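Local coordinates for mandelate racemase/muconate lactonizing enzyme family protein (Bradyrhizobium sp. ORS 278, PDB 3TOY) that is of unknown function but belongs to the mandelate racemase/muconate lactonizing enzyme family, pairing an N-terminal alpha-plus-beta domain with a barrel of alternating strands and helices, at residues P145-L150 and V361-P366; S254-V259 and I267-N272; E271-P276 and G286-I291. All coordinates share one frame; numbering follows the deposited sequence.

Overall arrangement
Interactions 2 and 3 are successive steps round the barrel, with centres about 7 Å apart, and they share E271 and N272. Their strands are neighbours in the sheet, I267 O receiving F290 N at 3.0 Å; beside this I267 N reaches the side-chain OD2 of D289 at 2.8 Å, both probable hydrogen bonds. E271, where interaction 2 ends and interaction 3 begins, binds a calcium ion together with D219 and E245. Interaction 1 spans a far longer separation in sequence and brackets the other two along the chain. Its centre lies about 30 Å from that of interaction 2 and 24 Å from that of interaction 3, and its L150 lines a separate pocket holding O-acetaldehydyl-hexaethylene glycol.

Interaction 1: P145-L150 and V361-P366; sequences PVVELL and VTAKGP. With P4C (O-acetaldehydyl-hexaethylene glycol), chain H.
A363 comes first along V361-P366 to meet the other segment: its CB points at V147 and stops 4.1 Å from V147 CG1. Of the two valine methyls CG1 is the one turned to the alanine, because it sits between the backbone N and the carbonyl carbon (chi1 63°), while CG2 lies anti to the N. This small apolar meeting is buried, with H329 of helix 324-330 also packed against A363.

The CB of K364 is directed away, but its carbonyl is used. K364 O accepts a hydrogen bond from NE2 of H329, and ND1 of the same ring takes one from V147 N, so a single imidazole ties both segments together. The arrangement joins two parts of the enolase-like fold: the short helix 146-149 that follows the long helix 122-142, and the chain leaving strand 360-361, which runs antiparallel to strand 157-162.

At G365 the backbones come nearest. Its CA lies 3.9 Å from P145 CB, the bare glycine backbone passing alongside the proline ring. P145 is the N-cap residue of helix 146-149, and its O receives weak bonds from E148 N and L149 N.

P366 follows a cis peptide bond; its ring is exposed and its CB is directed away, leaving CA as the nearest approach, 4.2 Å from P145 N. Just beyond, G367 makes a backbone hydrogen bond with V146. At the other end of the helix L150 CD2 lies 3.9 Å from C9 of O-acetaldehydyl-hexaethylene glycol, in a pocket shared with L305.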
ATOM      1  N   PRO A 145       9.150 -20.458 -42.231  1.00 32.89           N
ATOM      2  CA  PRO A 145       9.866 -19.840 -41.117  1.00 31.50           C
ATOM      3  C   PRO A 145       9.055 -20.012 -39.820  1.00 30.86           C
ATOM      4  O   PRO A 145       7.819 -20.027 -39.847  1.00 32.03           O
ATOM      5  CB  PRO A 145       9.935 -18.358 -41.510  1.00 34.40           C
ATOM      6  CG  PRO A 145       8.848 -18.148 -42.516  1.00 36.03           C
ATOM      7  CD  PRO A 145       8.722 -19.482 -43.246  1.00 36.77           C
ATOM      8  N   VAL A 146       9.737 -20.128 -38.693  1.00 30.70           N
ATOM      9  CA  VAL A 146       9.011 -20.244 -37.414  1.00 30.62           C
ATOM     10  C   VAL A 146       7.993 -19.112 -37.238  1.00 25.52           C
ATOM     11  O   VAL A 146       6.888 -19.351 -36.750  1.00 28.75           O
ATOM     12  CB  VAL A 146       9.965 -20.285 -36.208  1.00 30.13           C
ATOM     13  CG1 VAL A 146       9.177 -20.173 -34.871  1.00 25.80           C
ATOM     14  CG2 VAL A 146      10.806 -21.571 -36.241  1.00 31.38           C
ATOM     15  N   VAL A 147       8.349 -17.886 -37.622  1.00 26.71           N
ATOM     16  CA  VAL A 147       7.411 -16.757 -37.435  1.00 29.53           C
ATOM     17  C   VAL A 147       6.039 -17.018 -38.064  1.00 31.67           C
ATOM     18  O   VAL A 147       5.014 -16.699 -37.477  1.00 28.56           O
ATOM     19  CB  VAL A 147       8.006 -15.396 -37.901  1.00 28.67           C
ATOM     20  CG1 VAL A 147       8.299 -15.415 -39.396  1.00 29.15           C
ATOM     21  CG2 VAL A 147       7.058 -14.201 -37.545  1.00 24.01           C
ATOM     22  N   GLU A 148       5.993 -17.623 -39.258  1.00 28.24           N
ATOM     23  CA  GLU A 148       4.687 -17.994 -39.840  1.00 26.21           C
ATOM     24  C   GLU A 148       3.967 -19.094 -39.071  1.00 23.96           C
ATOM     25  O   GLU A 148       2.732 -19.084 -38.987  1.00 30.45           O
ATOM     26  CB  GLU A 148       4.840 -18.392 -41.324  1.00 28.70           C
ATOM     27  CG  GLU A 148       5.180 -17.180 -42.173  1.00 32.32           C
ATOM     28  CD  GLU A 148       5.523 -17.538 -43.612  1.00 50.66           C
ATOM     29  OE1 GLU A 148       5.330 -18.718 -44.007  1.00 38.64           O
ATOM     30  OE2 GLU A 148       5.981 -16.627 -44.338  1.00 41.37           O
ATOM     31  N   LEU A 149       4.709 -20.032 -38.491  1.00 27.39           N
ATOM     32  CA  LEU A 149       4.072 -21.050 -37.675  1.00 29.00           C
ATOM     33  C   LEU A 149       3.348 -20.385 -36.497  1.00 32.15           C
ATOM     34  O   LEU A 149       2.285 -20.838 -36.075  1.00 29.84           O
ATOM     35  CB  LEU A 149       5.106 -22.025 -37.126  1.00 31.28           C
ATOM     36  CG  LEU A 149       5.837 -22.936 -38.110  1.00 43.70           C
ATOM     37  CD1 LEU A 149       6.558 -23.991 -37.312  1.00 45.47           C
ATOM     38  CD2 LEU A 149       4.849 -23.563 -39.083  1.00 42.71           C
ATOM     39  N   LEU A 150       3.938 -19.298 -35.998  1.00 29.39           N
ATOM     40  CA  LEU A 150       3.419 -18.584 -34.825  1.00 28.31           C
ATOM     41  C   LEU A 150       2.271 -17.611 -35.144  1.00 34.27           C
ATOM     42  O   LEU A 150       1.792 -16.882 -34.253  1.00 33.30           O
ATOM     43  CB  LEU A 150       4.572 -17.851 -34.131  1.00 25.21           C
ATOM     44  CG  LEU A 150       5.704 -18.767 -33.648  1.00 28.91           C
ATOM     45  CD1 LEU A 150       6.877 -17.954 -33.073  1.00 28.30           C
ATOM     46  CD2 LEU A 150       5.189 -19.822 -32.654  1.00 26.89           C
ATOM     47  N   VAL A 361      15.945  -5.846 -39.274  1.00 29.40           N
ATOM     48  CA  VAL A 361      16.262  -7.251 -39.490  1.00 30.19           C
ATOM     49  C   VAL A 361      14.982  -8.029 -39.781  1.00 33.76           C
ATOM     50  O   VAL A 361      13.959  -7.845 -39.117  1.00 31.93           O
ATOM     51  CB  VAL A 361      17.012  -7.847 -38.295  1.00 27.27           C
ATOM     52  CG1 VAL A 361      17.038  -9.368 -38.367  1.00 27.74           C
ATOM     53  CG2 VAL A 361      18.420  -7.268 -38.186  1.00 31.14           C
ATOM     54  N   THR A 362      15.022  -8.877 -40.808  1.00 29.66           N
ATOM     55  CA  THR A 362      13.840  -9.673 -41.187  1.00 30.57           C
ATOM     56  C   THR A 362      14.103 -11.169 -40.973  1.00 33.18           C
ATOM     57  O   THR A 362      15.174 -11.662 -41.332  1.00 37.14           O
ATOM     58  CB  THR A 362      13.482  -9.434 -42.661  1.00 34.19           C
ATOM     59  OG1 THR A 362      13.147  -8.050 -42.845  1.00 38.56           O
ATOM     60  CG2 THR A 362      12.315 -10.270 -43.055  1.00 30.60           C
ATOM     61  N   ALA A 363      13.143 -11.889 -40.388  1.00 27.88           N
ATOM     62  CA  ALA A 363      13.298 -13.322 -40.122  1.00 28.83           C
ATOM     63  C   ALA A 363      13.547 -14.070 -41.430  1.00 35.28           C
ATOM     64  O   ALA A 363      12.915 -13.770 -42.433  1.00 31.97           O
ATOM     65  CB  ALA A 363      12.060 -13.877 -39.503  1.00 29.13           C
ATOM     66  N   LYS A 364      14.427 -15.060 -41.366  1.00 32.84           N
ATOM     67  CA  LYS A 364      14.750 -15.941 -42.497  1.00 36.64           C
ATOM     68  C   LYS A 364      14.414 -17.359 -42.107  1.00 39.33           C
ATOM     69  O   LYS A 364      14.787 -17.806 -41.018  1.00 33.13           O
ATOM     70  CB  LYS A 364      16.240 -15.850 -42.801  1.00 36.24           C
ATOM     71  CG  LYS A 364      16.577 -14.973 -44.005  1.00 58.81           C
ATOM     72  CD  LYS A 364      15.775 -13.673 -43.999  1.00 71.13           C
ATOM     73  CE  LYS A 364      15.963 -12.893 -45.295  1.00 73.41           C
ATOM     74  NZ  LYS A 364      15.262 -11.588 -45.248  1.00 72.11           N
ATOM     75  N   GLY A 365      13.711 -18.075 -42.985  1.00 37.08           N
ATOM     76  CA  GLY A 365      13.437 -19.502 -42.761  1.00 35.41           C
ATOM     77  C   GLY A 365      14.208 -20.366 -43.765  1.00 42.96           C
ATOM     78  O   GLY A 365      15.160 -19.892 -44.386  1.00 40.12           O
ATOM     79  N   PRO A 366      13.822 -21.640 -43.911  1.00 42.06           N
ATOM     80  CA  PRO A 366      12.772 -22.310 -43.152  1.00 39.98           C
ATOM     81  C   PRO A 366      13.239 -22.525 -41.715  1.00 35.02           C
ATOM     82  O   PRO A 366      14.431 -22.419 -41.442  1.00 37.35           O
ATOM     83  CB  PRO A 366      12.650 -23.667 -43.862  1.00 44.30           C
ATOM     84  CG  PRO A 366      14.007 -23.925 -44.367  1.00 38.12           C
ATOM     85  CD  PRO A 366      14.517 -22.577 -44.817  1.00 44.09           C
TER
HETATM   86  O1  P4C H 364       1.263 -14.406 -26.527  1.00 56.69           O
HETATM   87  C2  P4C H 364       2.319 -14.527 -27.492  1.00 51.92           C
HETATM   88  C3  P4C H 364       1.782 -14.399 -28.916  1.00 53.42           C
HETATM   89  O4  P4C H 364       1.394 -15.681 -29.423  1.00 54.66           O
HETATM   90  C5  P4C H 364       1.650 -15.806 -30.833  1.00 57.00           C
HETATM   91  C6  P4C H 364       1.096 -17.111 -31.401  1.00 44.51           C
HETATM   92  O7  P4C H 364       1.916 -18.213 -31.014  1.00 57.08           O
HETATM   93  C8  P4C H 364       1.296 -19.501 -31.092  1.00 43.06           C
HETATM   94  C9  P4C H 364       2.157 -20.489 -30.306  1.00 45.45           C
HETATM   95  O10 P4C H 364       1.477 -20.887 -29.110  1.00 58.09           O
HETATM   96  C11 P4C H 364       2.346 -21.412 -28.107  1.00 53.54           C
HETATM   97  C12 P4C H 364       1.575 -21.545 -26.795  1.00 59.08           C
HETATM   98  O13 P4C H 364       1.405 -20.270 -26.163  1.00 49.44           O
HETATM   99  C14 P4C H 364       0.958 -20.408 -24.809  1.00 49.63           C
HETATM  100  C15 P4C H 364       0.546 -19.044 -24.260  1.00 58.50           C
HETATM  101  O16 P4C H 364       1.682 -18.380 -23.700  1.00 50.93           O

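Interaction 2: S254-V259 and I267-N272; sequences SGHAAV and IQAGEN. With CA (calcium ion), chain E.
V259 and I267 make the purely aliphatic part of the contact. V259 CG1, anti to the backbone N (chi1 175°), reaches out from the helix to I267 CD1 at 3.9 Å, and the two side chains cross at about a right angle. No hydrogen bond runs between the segments; what holds them is close packing of buried groups.

The aromatic part belongs to H256, three residues before V259 and so one turn earlier on the same helix face. Its imidazole reaches to the strand beside I267 and A269. The other branch of I267, CG2, meets the ring at its edge, near the plane, 4.2 Å from CD2. A269 CB approaches obliquely, 4.0 Å from both NE2 and CD2. At the polar end of the ring, ND1 hydrogen-bonds to N252 O, about one turn back along the chain, which is consistent with a fixed ring orientation.

Metal binding occupies the far end of I267-N272. At G270, whose phi is 120°, the chain bends, and E271 grips the calcium ion with both carboxylate oxygens, OE1 at 2.4 Å and OE2 at 2.6 Å. Waters 1 and 2 bind the same ion, as do D219 and E245. N272 turns its amide to other partners, OD1 to K297 NZ and ND2 to E246 OE2.

This is helix-on-sheet packing within a beta-alpha-beta crossover, strand 243-245, helix 253-262, strand 267-269. The segment axes approach to 9.7 Å and run nearly antiparallel, at 158°. I233 of helix 226-236 covers both V259 and I267, while strand 267-269 lies in the sheet between strands 243-245 and 290-291.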
ATOM      1  N   SER A 254      14.617  -5.699  -6.505  1.00 19.92           N
ATOM      2  CA  SER A 254      14.291  -4.540  -5.629  1.00 22.68           C
ATOM      3  C   SER A 254      15.176  -3.347  -5.906  1.00 22.86           C
ATOM      4  O   SER A 254      14.706  -2.205  -5.934  1.00 20.86           O
ATOM      5  CB  SER A 254      14.379  -4.925  -4.144  1.00 24.66           C
ATOM      6  OG  SER A 254      13.350  -5.875  -3.857  1.00 30.32           O
ATOM      7  N   GLY A 255      16.469  -3.594  -6.099  1.00 22.95           N
ATOM      8  CA  GLY A 255      17.395  -2.515  -6.441  1.00 24.28           C
ATOM      9  C   GLY A 255      17.086  -1.903  -7.802  1.00 22.72           C
ATOM     10  O   GLY A 255      17.080  -0.687  -7.957  1.00 21.05           O
ATOM     11  N   HIS A 256      16.825  -2.746  -8.803  1.00 20.38           N
ATOM     12  CA  HIS A 256      16.365  -2.222 -10.090  1.00 24.52           C
ATOM     13  C   HIS A 256      15.123  -1.338  -9.914  1.00 21.28           C
ATOM     14  O   HIS A 256      15.033  -0.246 -10.491  1.00 20.82           O
ATOM     15  CB  HIS A 256      16.045  -3.355 -11.069  1.00 19.40           C
ATOM     16  CG  HIS A 256      17.228  -3.818 -11.880  1.00 25.74           C
ATOM     17  ND1 HIS A 256      18.029  -4.868 -11.494  1.00 27.19           N
ATOM     18  CD2 HIS A 256      17.714  -3.392 -13.072  1.00 25.77           C
ATOM     19  CE1 HIS A 256      18.969  -5.067 -12.409  1.00 24.49           C
ATOM     20  NE2 HIS A 256      18.812  -4.171 -13.368  1.00 23.98           N
ATOM     21  N   ALA A 257      14.154  -1.812  -9.133  1.00 20.11           N
ATOM     22  CA  ALA A 257      12.924  -1.040  -8.946  1.00 21.55           C
ATOM     23  C   ALA A 257      13.207   0.315  -8.303  1.00 20.13           C
ATOM     24  O   ALA A 257      12.613   1.330  -8.664  1.00 19.25           O
ATOM     25  CB  ALA A 257      11.913  -1.852  -8.076  1.00 21.17           C
ATOM     26  N   ALA A 258      14.127   0.337  -7.349  1.00 22.50           N
ATOM     27  CA  ALA A 258      14.455   1.593  -6.695  1.00 22.64           C
ATOM     28  C   ALA A 258      15.136   2.567  -7.671  1.00 24.14           C
ATOM     29  O   ALA A 258      14.847   3.772  -7.673  1.00 21.63           O
ATOM     30  CB  ALA A 258      15.330   1.328  -5.485  1.00 22.75           C
ATOM     31  N   VAL A 259      16.026   2.048  -8.517  1.00 22.46           N
ATOM     32  CA  VAL A 259      16.622   2.893  -9.568  1.00 21.64           C
ATOM     33  C   VAL A 259      15.540   3.379 -10.514  1.00 20.90           C
ATOM     34  O   VAL A 259      15.462   4.572 -10.844  1.00 21.58           O
ATOM     35  CB  VAL A 259      17.716   2.130 -10.346  1.00 22.20           C
ATOM     36  CG1 VAL A 259      18.265   2.982 -11.533  1.00 22.22           C
ATOM     37  CG2 VAL A 259      18.855   1.733  -9.395  1.00 20.91           C
ATOM     38  N   ILE A 267      14.566   2.295 -17.718  1.00 24.48           N
ATOM     39  CA  ILE A 267      15.459   1.235 -17.267  1.00 20.80           C
ATOM     40  C   ILE A 267      15.138  -0.031 -18.043  1.00 21.77           C
ATOM     41  O   ILE A 267      13.980  -0.444 -18.104  1.00 20.90           O
ATOM     42  CB  ILE A 267      15.237   0.965 -15.767  1.00 22.11           C
ATOM     43  CG1 ILE A 267      15.583   2.220 -14.965  1.00 19.61           C
ATOM     44  CG2 ILE A 267      16.083  -0.210 -15.288  1.00 21.40           C
ATOM     45  CD1 ILE A 267      17.061   2.757 -15.205  1.00 21.59           C
ATOM     46  N   GLN A 268      16.169  -0.619 -18.650  1.00 23.50           N
ATOM     47  CA  GLN A 268      16.067  -1.855 -19.436  1.00 21.96           C
ATOM     48  C   GLN A 268      16.772  -2.988 -18.665  1.00 20.97           C
ATOM     49  O   GLN A 268      17.825  -2.775 -18.055  1.00 22.31           O
ATOM     50  CB  GLN A 268      16.786  -1.641 -20.792  1.00 22.91           C
ATOM     51  CG  GLN A 268      16.921  -2.871 -21.681  1.00 23.75           C
ATOM     52  CD  GLN A 268      15.585  -3.340 -22.219  1.00 28.77           C
ATOM     53  OE1 GLN A 268      14.805  -3.954 -21.486  1.00 24.12           O
ATOM     54  NE2 GLN A 268      15.300  -3.050 -23.516  1.00 23.36           N
ATOM     55  N   ALA A 269      16.184  -4.180 -18.690  1.00 22.03           N
ATOM     56  CA  ALA A 269      16.771  -5.330 -17.995  1.00 20.33           C
ATOM     57  C   ALA A 269      16.154  -6.593 -18.536  1.00 21.62           C
ATOM     58  O   ALA A 269      15.282  -6.536 -19.380  1.00 22.88           O
ATOM     59  CB  ALA A 269      16.566  -5.232 -16.462  1.00 22.35           C
ATOM     60  N   GLY A 270      16.592  -7.744 -18.045  1.00 21.25           N
ATOM     61  CA  GLY A 270      15.889  -8.986 -18.406  1.00 25.03           C
ATOM     62  C   GLY A 270      16.716 -10.038 -19.130  1.00 22.07           C
ATOM     63  O   GLY A 270      16.326 -11.210 -19.183  1.00 24.59           O
ATOM     64  N   GLU A 271      17.875  -9.654 -19.643  1.00 25.62           N
ATOM     65  CA  GLU A 271      18.641 -10.624 -20.450  1.00 23.87           C
ATOM     66  C   GLU A 271      19.191 -11.751 -19.598  1.00 29.54           C
ATOM     67  O   GLU A 271      19.642 -12.765 -20.125  1.00 26.02           O
ATOM     68  CB  GLU A 271      19.794  -9.935 -21.183  1.00 22.58           C
ATOM     69  CG  GLU A 271      21.011  -9.610 -20.300  1.00 21.74           C
ATOM     70  CD  GLU A 271      21.907  -8.573 -20.959  1.00 32.92           C
ATOM     71  OE1 GLU A 271      21.392  -7.517 -21.357  1.00 31.66           O
ATOM     72  OE2 GLU A 271      23.126  -8.805 -21.073  1.00 31.15           O
ATOM     73  N   ASN A 272      19.180 -11.577 -18.275  1.00 24.17           N
ATOM     74  CA  ASN A 272      19.691 -12.608 -17.394  1.00 23.09           C
ATOM     75  C   ASN A 272      18.660 -13.283 -16.475  1.00 20.83           C
ATOM     76  O   ASN A 272      19.034 -14.127 -15.639  1.00 23.51           O
ATOM     77  CB  ASN A 272      20.903 -12.070 -16.599  1.00 23.85           C
ATOM     78  CG  ASN A 272      22.083 -11.815 -17.504  1.00 30.42           C
ATOM     79  OD1 ASN A 272      22.416 -12.682 -18.296  1.00 27.66           O
ATOM     80  ND2 ASN A 272      22.668 -10.620 -17.448  1.00 27.72           N
TER
HETATM   81 CA    CA E 361      23.410  -6.345 -21.980  1.00 26.61          CA
HETATM   82  O   HOH W   1      23.461  -5.851 -19.765  1.00 26.22           O
HETATM   83  O   HOH W   2      23.679  -6.830 -24.369  1.00 27.19           O

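Interaction 3: E271-P276 and G286-I291; sequences ENWWFP and GASDFI. With CA (calcium ion), chain E.
W273 carries the whole of this contact, its six-membered ring pushed among A287, S288 and I291. The CB bond of W273 points toward G286-I291, and with CG anti to the carbonyl carbon (chi1 -58°) the benzo end of the indole reaches all three. CH2 is the atom most engaged: A287 CB comes to it obliquely at 4.0 Å, and S288 OG stands at the ring edge, near its plane, also 4.0 Å away. On the neighbouring CZ3 the branch methyl CG2 of I291 arrives at 4.0 Å, the tryptophan and isoleucine side chains crossing at about a right angle.

Polar atoms in this buried, closely packed part have their bonds to other groups. The W273 nitrogen NE1 hydrogen-bonds to Q250 O. S288 OG gives its proton to F290 O, 2.7 Å away, with a C=O...OG angle of 137° and the donor 43° out of the carbonyl plane. That bond satisfies the hydroxyl within its own segment while OG stands beside the indole. W274 is buried too, its NE1 hydrogen-bonded to OE1 of Q120 of the third subunit.

The looser side is made by the partly exposed G286, D289 and P276. G286, with positive phi, closes helix 275-285 in a Schellman motif, and its O is bonded to NH1 of R260. D289 makes a salt bridge through OD1 with NE of the same arginine. P276 packs on D312 of the second subunit.

Within the barrel the contact closes the unit of strand 267-269, helix 275-285 and strand 290-291. L253 of helix 253-262 and A282 of helix 275-285 pack on W273, H256 touches A287, and V307 and A311 of helix 300-314 lie against I291.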
ATOM      1  N   GLU A 271      17.875  -9.654 -19.643  1.00 25.62           N
ATOM      2  CA  GLU A 271      18.641 -10.624 -20.450  1.00 23.87           C
ATOM      3  C   GLU A 271      19.191 -11.751 -19.598  1.00 29.54           C
ATOM      4  O   GLU A 271      19.642 -12.765 -20.125  1.00 26.02           O
ATOM      5  CB  GLU A 271      19.794  -9.935 -21.183  1.00 22.58           C
ATOM      6  CG  GLU A 271      21.011  -9.610 -20.300  1.00 21.74           C
ATOM      7  CD  GLU A 271      21.907  -8.573 -20.959  1.00 32.92           C
ATOM      8  OE1 GLU A 271      21.392  -7.517 -21.357  1.00 31.66           O
ATOM      9  OE2 GLU A 271      23.126  -8.805 -21.073  1.00 31.15           O
ATOM     10  N   ASN A 272      19.180 -11.577 -18.275  1.00 24.17           N
ATOM     11  CA  ASN A 272      19.691 -12.608 -17.394  1.00 23.09           C
ATOM     12  C   ASN A 272      18.660 -13.283 -16.475  1.00 20.83           C
ATOM     13  O   ASN A 272      19.034 -14.127 -15.639  1.00 23.51           O
ATOM     14  CB  ASN A 272      20.903 -12.070 -16.599  1.00 23.85           C
ATOM     15  CG  ASN A 272      22.083 -11.815 -17.504  1.00 30.42           C
ATOM     16  OD1 ASN A 272      22.416 -12.682 -18.296  1.00 27.66           O
ATOM     17  ND2 ASN A 272      22.668 -10.620 -17.448  1.00 27.72           N
ATOM     18  N   TRP A 273      17.376 -12.955 -16.648  1.00 21.81           N
ATOM     19  CA  TRP A 273      16.323 -13.556 -15.846  1.00 23.18           C
ATOM     20  C   TRP A 273      15.879 -14.902 -16.426  1.00 24.66           C
ATOM     21  O   TRP A 273      15.957 -15.144 -17.649  1.00 27.44           O
ATOM     22  CB  TRP A 273      15.118 -12.612 -15.680  1.00 25.76           C
ATOM     23  CG  TRP A 273      15.482 -11.289 -15.053  1.00 24.01           C
ATOM     24  CD1 TRP A 273      16.530 -11.048 -14.212  1.00 22.42           C
ATOM     25  CD2 TRP A 273      14.775 -10.043 -15.181  1.00 22.06           C
ATOM     26  NE1 TRP A 273      16.536  -9.716 -13.835  1.00 22.87           N
ATOM     27  CE2 TRP A 273      15.465  -9.089 -14.408  1.00 21.91           C
ATOM     28  CE3 TRP A 273      13.623  -9.642 -15.878  1.00 23.54           C
ATOM     29  CZ2 TRP A 273      15.068  -7.751 -14.333  1.00 22.53           C
ATOM     30  CZ3 TRP A 273      13.218  -8.285 -15.800  1.00 22.17           C
ATOM     31  CH2 TRP A 273      13.942  -7.375 -15.037  1.00 22.28           C
ATOM     32  N   TRP A 274      15.409 -15.769 -15.549  1.00 24.51           N
ATOM     33  CA  TRP A 274      15.163 -17.181 -15.900  1.00 25.68           C
ATOM     34  C   TRP A 274      13.685 -17.497 -16.073  1.00 27.19           C
ATOM     35  O   TRP A 274      12.934 -17.460 -15.098  1.00 25.05           O
ATOM     36  CB  TRP A 274      15.785 -18.104 -14.817  1.00 24.22           C
ATOM     37  CG  TRP A 274      17.270 -17.947 -14.755  1.00 24.88           C
ATOM     38  CD1 TRP A 274      17.993 -17.266 -13.825  1.00 23.32           C
ATOM     39  CD2 TRP A 274      18.218 -18.450 -15.723  1.00 23.74           C
ATOM     40  NE1 TRP A 274      19.341 -17.310 -14.153  1.00 24.13           N
ATOM     41  CE2 TRP A 274      19.497 -18.052 -15.302  1.00 23.85           C
ATOM     42  CE3 TRP A 274      18.092 -19.204 -16.902  1.00 27.41           C
ATOM     43  CZ2 TRP A 274      20.659 -18.365 -16.023  1.00 27.81           C
ATOM     44  CZ3 TRP A 274      19.255 -19.534 -17.625  1.00 24.95           C
ATOM     45  CH2 TRP A 274      20.514 -19.116 -17.174  1.00 22.57           C
ATOM     46  N   PHE A 275      13.292 -17.845 -17.303  1.00 23.43           N
ATOM     47  CA  PHE A 275      11.986 -18.434 -17.604  1.00 21.36           C
ATOM     48  C   PHE A 275      10.814 -17.494 -17.353  1.00 22.18           C
ATOM     49  O   PHE A 275      11.007 -16.390 -16.833  1.00 25.65           O
ATOM     50  CB  PHE A 275      11.793 -19.756 -16.854  1.00 24.26           C
ATOM     51  CG  PHE A 275      12.690 -20.847 -17.375  1.00 27.51           C
ATOM     52  CD1 PHE A 275      12.332 -21.560 -18.501  1.00 31.43           C
ATOM     53  CD2 PHE A 275      13.910 -21.100 -16.757  1.00 24.33           C
ATOM     54  CE1 PHE A 275      13.175 -22.565 -19.013  1.00 24.27           C
ATOM     55  CE2 PHE A 275      14.763 -22.080 -17.246  1.00 26.75           C
ATOM     56  CZ  PHE A 275      14.389 -22.808 -18.378  1.00 25.62           C
ATOM     57  N   PRO A 276       9.610 -17.915 -17.766  1.00 22.67           N
ATOM     58  CA  PRO A 276       8.485 -16.994 -17.584  1.00 23.77           C
ATOM     59  C   PRO A 276       8.314 -16.574 -16.129  1.00 23.16           C
ATOM     60  O   PRO A 276       7.952 -15.409 -15.861  1.00 23.63           O
ATOM     61  CB  PRO A 276       7.291 -17.805 -18.089  1.00 24.00           C
ATOM     62  CG  PRO A 276       7.925 -18.578 -19.289  1.00 25.19           C
ATOM     63  CD  PRO A 276       9.282 -19.001 -18.726  1.00 20.99           C
ATOM     64  N   GLY A 286       8.247  -4.535 -10.189  1.00 19.54           N
ATOM     65  CA  GLY A 286       8.406  -3.291 -10.956  1.00 23.57           C
ATOM     66  C   GLY A 286       9.878  -2.978 -11.235  1.00 23.56           C
ATOM     67  O   GLY A 286      10.290  -1.835 -11.205  1.00 22.09           O
ATOM     68  N   ALA A 287      10.656  -4.002 -11.543  1.00 22.56           N
ATOM     69  CA  ALA A 287      12.105  -3.829 -11.756  1.00 21.23           C
ATOM     70  C   ALA A 287      12.492  -2.877 -12.920  1.00 21.23           C
ATOM     71  O   ALA A 287      13.497  -2.160 -12.823  1.00 24.10           O
ATOM     72  CB  ALA A 287      12.758  -5.200 -11.948  1.00 19.73           C
ATOM     73  N   SER A 288      11.740  -2.883 -14.019  1.00 21.26           N
ATOM     74  CA  SER A 288      12.171  -2.121 -15.203  1.00 21.62           C
ATOM     75  C   SER A 288      11.031  -1.546 -16.033  1.00 19.87           C
ATOM     76  O   SER A 288       9.875  -1.951 -15.889  1.00 24.02           O
ATOM     77  CB  SER A 288      13.059  -3.005 -16.076  1.00 25.44           C
ATOM     78  OG  SER A 288      12.287  -4.080 -16.619  1.00 24.27           O
ATOM     79  N   ASP A 289      11.364  -0.568 -16.882  1.00 18.72           N
ATOM     80  CA  ASP A 289      10.416   0.025 -17.808  1.00 19.48           C
ATOM     81  C   ASP A 289      10.315  -0.765 -19.066  1.00 22.09           C
ATOM     82  O   ASP A 289       9.237  -0.840 -19.645  1.00 19.91           O
ATOM     83  CB  ASP A 289      10.852   1.451 -18.175  1.00 19.55           C
ATOM     84  CG  ASP A 289      10.939   2.330 -16.951  1.00 21.84           C
ATOM     85  OD1 ASP A 289       9.872   2.580 -16.359  1.00 20.43           O
ATOM     86  OD2 ASP A 289      12.041   2.737 -16.550  1.00 22.09           O
ATOM     87  N   PHE A 290      11.457  -1.316 -19.493  1.00 20.11           N
ATOM     88  CA  PHE A 290      11.554  -2.114 -20.712  1.00 18.32           C
ATOM     89  C   PHE A 290      12.100  -3.486 -20.278  1.00 20.29           C
ATOM     90  O   PHE A 290      12.764  -3.595 -19.237  1.00 20.42           O
ATOM     91  CB  PHE A 290      12.613  -1.506 -21.659  1.00 17.30           C
ATOM     92  CG  PHE A 290      12.289  -0.101 -22.171  1.00 20.92           C
ATOM     93  CD1 PHE A 290      10.987   0.384 -22.177  1.00 24.28           C
ATOM     94  CD2 PHE A 290      13.300   0.699 -22.689  1.00 19.71           C
ATOM     95  CE1 PHE A 290      10.724   1.657 -22.679  1.00 24.35           C
ATOM     96  CE2 PHE A 290      13.034   1.968 -23.201  1.00 24.15           C
ATOM     97  CZ  PHE A 290      11.747   2.428 -23.204  1.00 22.76           C
ATOM     98  N   ILE A 291      11.897  -4.520 -21.103  1.00 20.32           N
ATOM     99  CA  ILE A 291      12.575  -5.794 -20.864  1.00 19.04           C
ATOM    100  C   ILE A 291      13.186  -6.271 -22.182  1.00 22.38           C
ATOM    101  O   ILE A 291      12.712  -5.903 -23.244  1.00 21.20           O
ATOM    102  CB  ILE A 291      11.637  -6.934 -20.306  1.00 19.93           C
ATOM    103  CG1 ILE A 291      10.456  -7.203 -21.245  1.00 21.27           C
ATOM    104  CG2 ILE A 291      11.174  -6.578 -18.838  1.00 21.00           C
ATOM    105  CD1 ILE A 291       9.622  -8.387 -20.809  1.00 22.71           C
TER
HETATM  106 CA    CA E 361      23.410  -6.345 -21.980  1.00 26.61          CA
HETATM  107  O   HOH W   1      23.461  -5.851 -19.765  1.00 26.22           O
HETATM  108  O   HOH W   2      23.679  -6.830 -24.369  1.00 27.19           O